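PDB 6HNI: ABC-type transport system, sugar-family extracellular solute-binding protein from Peptoclostridium difficile 630, which probably captures tyrosine outside the cell for uptake by an ABC transporter, and has adhesive properties. Local coordinates for residues K24-T29 against T42-A47; N131-S136 against G266-K271. The protein carries 1 engineered substitution. All blocks are in the same frame, centred on the assembly; numbering follows the deposited sequence.

Interaction 1. Residues K24-T29 against T42-A47; sequences KKIGIT and TGFVKA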
# COMPACT_ATOMS: atom_id res chain seq x y z
N LYS A 24 17.71 0.10 -22.55
CA LYS A 24 16.57 0.85 -22.07
C LYS A 24 16.85 1.28 -20.63
O LYS A 24 17.34 0.49 -19.82
CB LYS A 24 15.28 -0.01 -22.16
CG LYS A 24 14.81 -0.38 -23.60
CD LYS A 24 14.32 0.86 -24.32
CE LYS A 24 14.14 0.69 -25.80
NZ LYS A 24 12.93 -0.03 -26.17
N LYS A 25 16.58 2.56 -20.36
CA LYS A 25 16.83 3.14 -19.03
C LYS A 25 15.51 3.32 -18.27
O LYS A 25 14.59 3.97 -18.75
CB LYS A 25 17.57 4.48 -19.17
CG LYS A 25 18.89 4.26 -19.95
CD LYS A 25 19.74 5.47 -20.26
CE LYS A 25 20.92 5.06 -21.16
NZ LYS A 25 20.48 4.70 -22.54
N ILE A 26 15.45 2.61 -17.16
CA ILE A 26 14.26 2.57 -16.33
C ILE A 26 14.60 3.29 -15.04
O ILE A 26 15.57 3.02 -14.40
CB ILE A 26 13.83 1.11 -16.02
CG1 ILE A 26 13.58 0.31 -17.33
CG2 ILE A 26 12.66 1.11 -15.04
CD1 ILE A 26 13.27 -1.13 -17.03
N GLY A 27 13.72 4.21 -14.65
CA GLY A 27 13.78 4.84 -13.31
C GLY A 27 12.74 4.24 -12.40
O GLY A 27 11.58 4.13 -12.82
N ILE A 28 13.17 3.82 -11.20
CA ILE A 28 12.22 3.34 -10.19
C ILE A 28 12.21 4.39 -9.07
O ILE A 28 13.23 4.72 -8.55
CB ILE A 28 12.62 2.00 -9.60
CG1 ILE A 28 12.77 0.90 -10.70
CG2 ILE A 28 11.60 1.59 -8.53
CD1 ILE A 28 13.04 -0.49 -10.19
N THR A 29 11.00 4.89 -8.83
CA THR A 29 10.80 5.91 -7.75
C THR A 29 9.90 5.29 -6.70
O THR A 29 8.75 4.96 -6.95
CB THR A 29 10.29 7.23 -8.34
OG1 THR A 29 10.00 8.13 -7.21
CG2 THR A 29 9.04 7.15 -9.14
N THR A 42 10.70 -5.84 -5.65
CA THR A 42 11.25 -7.18 -5.79
C THR A 42 10.57 -7.94 -6.93
O THR A 42 11.25 -8.52 -7.84
CB THR A 42 11.13 -7.94 -4.47
OG1 THR A 42 11.99 -7.30 -3.53
CG2 THR A 42 11.55 -9.40 -4.59
N GLY A 43 9.25 -7.96 -6.94
CA GLY A 43 8.50 -8.65 -8.00
C GLY A 43 8.71 -8.06 -9.37
O GLY A 43 8.85 -8.83 -10.37
N PHE A 44 8.73 -6.74 -9.49
CA PHE A 44 8.90 -6.07 -10.77
C PHE A 44 10.23 -6.48 -11.39
O PHE A 44 10.28 -6.84 -12.58
CB PHE A 44 8.87 -4.55 -10.55
CG PHE A 44 9.09 -3.70 -11.75
CD1 PHE A 44 8.04 -3.23 -12.48
CD2 PHE A 44 10.38 -3.22 -12.06
CE1 PHE A 44 8.22 -2.40 -13.57
CE2 PHE A 44 10.55 -2.38 -13.17
CZ PHE A 44 9.48 -1.96 -13.90
N VAL A 45 11.30 -6.44 -10.62
CA VAL A 45 12.62 -6.76 -11.15
C VAL A 45 12.68 -8.24 -11.56
O VAL A 45 13.28 -8.59 -12.61
CB VAL A 45 13.73 -6.36 -10.15
CG1 VAL A 45 15.11 -6.83 -10.58
CG2 VAL A 45 13.72 -4.84 -9.94
N LYS A 46 12.08 -9.12 -10.77
CA LYS A 46 12.06 -10.55 -11.13
C LYS A 46 11.28 -10.76 -12.42
O LYS A 46 11.72 -11.60 -13.27
CB LYS A 46 11.46 -11.43 -10.02
CG LYS A 46 12.31 -11.56 -8.79
CD LYS A 46 11.63 -12.37 -7.70
CE LYS A 46 12.54 -12.53 -6.49
NZ LYS A 46 11.81 -13.15 -5.37
N ALA A 47 10.16 -10.07 -12.65
CA ALA A 47 9.41 -10.24 -13.88
C ALA A 47 10.27 -9.79 -15.05
O ALA A 47 10.30 -10.44 -16.11
CB ALA A 47 8.06 -9.48 -13.88
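The shortest backbone bond within either segment, from Ala47 N to Gly43 O at 2.9 Å, braces the helical turn from which Phe44 reaches Ile26 and Ile28. No hydrogen bond crosses between 24-29 and 42-47; the contact is purely apolar. It lies inside a beta-alpha-beta crossover (strand 24-30, helix 35-50, strand 59-65) of a Rossmann-like lobe of a type I periplasmic-binding-protein fold. The short axes run nearly antiparallel, at 164°, as expected when a chain leaves a strand and doubles back through a helix over the sheet. Their closest approach of 11.8 Å is wide enough that long side chains must span the interval.

Phe44 does most of the spanning. Its CB points toward the strand, and with CG anti to the backbone N (chi1 177°) the ring extends into the interval. Ile26 meets the ring at its edge, near the ring plane, through the CG2 branch, which lies 4.5 Å from Phe44 CE2. Ile28 uses its other branch: its CD1 comes up obliquely to within 4.2 Å of Phe44 CD2, the extended chain (chi2 -175°) putting that methyl at the far end. The two isoleucines project from the same face of the strand, two residues apart, so they reach adjacent ring atoms, CE2 and CD2. Thr29, by contrast, packs against helix 70-82 on the other face of the sheet.

Further neighbours complete the setting. Phe89 of strand 87-91 stacks with the Phe44 ring, and Ile26 is tied to the adjacent strand by backbone hydrogen bonds with Asp60 and Asp62. Helix 258-273 covers Phe44 through Ala269 and takes a salt bridge from Lys46 NZ at Glu259. Beside the ring, Ile28 CD1 also meets Val45 CG2 at 4.4 Å, methyl against methyl.

Interaction 2. Residues N131-S136 against G266-K271; sequences NVSGTS and GEMAVK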
# COMPACT_ATOMS: atom_id res chain seq x y z
N ASN A 131 -0.41 8.94 -19.93
CA ASN A 131 0.83 8.19 -19.98
C ASN A 131 1.06 7.23 -18.81
O ASN A 131 2.19 6.81 -18.56
CB ASN A 131 2.06 9.10 -20.16
CG ASN A 131 2.25 10.13 -19.02
OD1 ASN A 131 1.30 10.84 -18.70
ND2 ASN A 131 3.47 10.27 -18.53
N VAL A 132 -0.01 6.91 -18.09
CA VAL A 132 0.08 6.08 -16.89
C VAL A 132 -0.76 4.81 -16.99
O VAL A 132 -1.91 4.88 -17.38
CB VAL A 132 -0.42 6.85 -15.64
CG1 VAL A 132 -0.23 6.01 -14.40
CG2 VAL A 132 0.35 8.17 -15.54
N SER A 133 -0.19 3.67 -16.61
CA SER A 133 -0.94 2.45 -16.34
C SER A 133 -0.23 1.67 -15.25
O SER A 133 0.66 2.23 -14.57
CB SER A 133 -1.17 1.61 -17.59
OG SER A 133 -2.11 0.59 -17.26
N GLY A 134 -0.63 0.44 -14.98
CA GLY A 134 0.00 -0.40 -14.02
C GLY A 134 -0.99 -1.17 -13.19
O GLY A 134 -1.97 -1.65 -13.67
N THR A 135 -0.67 -1.24 -11.90
CA THR A 135 -1.48 -1.99 -10.97
C THR A 135 -1.95 -1.07 -9.79
O THR A 135 -1.27 -0.12 -9.44
CB THR A 135 -0.74 -3.18 -10.35
OG1 THR A 135 0.52 -2.77 -9.85
CG2 THR A 135 -0.49 -4.28 -11.42
N SER A 136 -3.10 -1.48 -9.29
CA SER A 136 -3.71 -0.85 -8.10
C SER A 136 -3.74 -1.89 -7.03
O SER A 136 -4.10 -3.05 -7.22
CB SER A 136 -5.08 -0.35 -8.47
OG SER A 136 -5.82 -0.08 -7.22
N GLY A 266 5.70 -5.61 -13.71
CA GLY A 266 6.88 -5.89 -14.54
C GLY A 266 6.47 -6.52 -15.85
O GLY A 266 7.07 -6.19 -16.90
N GLU A 267 5.49 -7.41 -15.85
CA GLU A 267 4.99 -7.96 -17.13
C GLU A 267 4.42 -6.86 -18.00
O GLU A 267 4.61 -6.84 -19.22
CB GLU A 267 3.96 -9.04 -16.93
CG GLU A 267 4.44 -10.26 -16.23
CD GLU A 267 3.41 -11.38 -16.23
OE1 GLU A 267 2.22 -11.10 -15.98
OE2 GLU A 267 3.79 -12.56 -16.48
N MET A 268 3.74 -5.85 -17.41
CA MET A 268 3.23 -4.75 -18.17
C MET A 268 4.35 -3.87 -18.68
O MET A 268 4.32 -3.37 -19.81
CB MET A 268 2.28 -3.91 -17.26
CG MET A 268 1.07 -4.70 -16.84
SD MET A 268 -0.00 -3.96 -15.59
CE MET A 268 -0.86 -2.83 -16.63
N ALA A 269 5.43 -3.75 -17.91
CA ALA A 269 6.66 -3.07 -18.38
C ALA A 269 7.23 -3.70 -19.62
O ALA A 269 7.70 -2.99 -20.51
CB ALA A 269 7.75 -3.00 -17.32
N VAL A 270 7.29 -5.02 -19.60
CA VAL A 270 7.83 -5.77 -20.77
C VAL A 270 7.06 -5.33 -22.01
O VAL A 270 7.67 -5.03 -23.09
CB VAL A 270 7.69 -7.28 -20.50
CG1 VAL A 270 7.95 -8.08 -21.77
CG2 VAL A 270 8.71 -7.74 -19.45
N LYS A 271 5.74 -5.29 -21.92
CA LYS A 271 4.89 -4.85 -23.02
C LYS A 271 5.19 -3.45 -23.52
O LYS A 271 5.29 -3.19 -24.74
CB LYS A 271 3.41 -5.01 -22.72
CG LYS A 271 2.98 -6.42 -22.38
CD LYS A 271 1.50 -6.45 -22.06
CE LYS A 271 1.04 -7.85 -21.78
NZ LYS A 271 -0.37 -7.83 -21.33
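Strand 132-136 is an outermost strand of the five-stranded parallel sheet in this Rossmann-like lobe, and helix 258-273 packs against it; within 266-271, Met268 is the side chain that meets the strand. The short axes approach to 8.7 Å, close enough for a single methionine to bridge them. Met268 CG lies anti to the carbonyl carbon, and a bend at chi3 (79°) folds the terminal methyl onto the strand backbone. There CE sits 3.4 Å from Gly134 O and 3.7 Å from Gly134 CA, while SD lies 3.6 Å from the same Gly134 O. Gly134 takes backbone angles (phi 139°, psi -139°) at which a beta carbon would collide with the carbonyl oxygen of Ser133, which suits a residue without one. Ser133 OG is 3.7 Å from Met268 CE, but its hydrogen bond goes to Met281 O. Thr135 offers its methyl instead, CG2 standing 4.2 Å from Met268 SD, with its OG1 hydrogen-bonded to Thr265 OG1 and Thr111 OG1. With no hydrogen bond crossing between the segments, the contact rests on van der Waals packing of a thioether, perhaps aided by weak attraction between its slightly polarised methyl and the glycine carbonyl oxygen.

In the fold
Interactions 1 and 2 have centres 11 Å apart and reach the same parallel sheet, where 24-29 is on an interior strand and 131-136 on an outermost one. Their helices abut directly: Phe44 CD1 lies 3.6 Å from Gly266 CA, Phe44 CE1 is 3.8 Å from Ala269 CB, and Ala47 CB is also 3.8 Å from Gly266 CA. The Phe44 ring is thus shared: its CD2 and CE2 atoms meet the isoleucines of 24-29, its CD1 and CE1 atoms helix 258-273. The side chain of Thr135 is about 10 Å from the bound tyrosine and that of Ile28 about 14 Å, so both contacts are packing within the lobe, outside the first shell around the ligand.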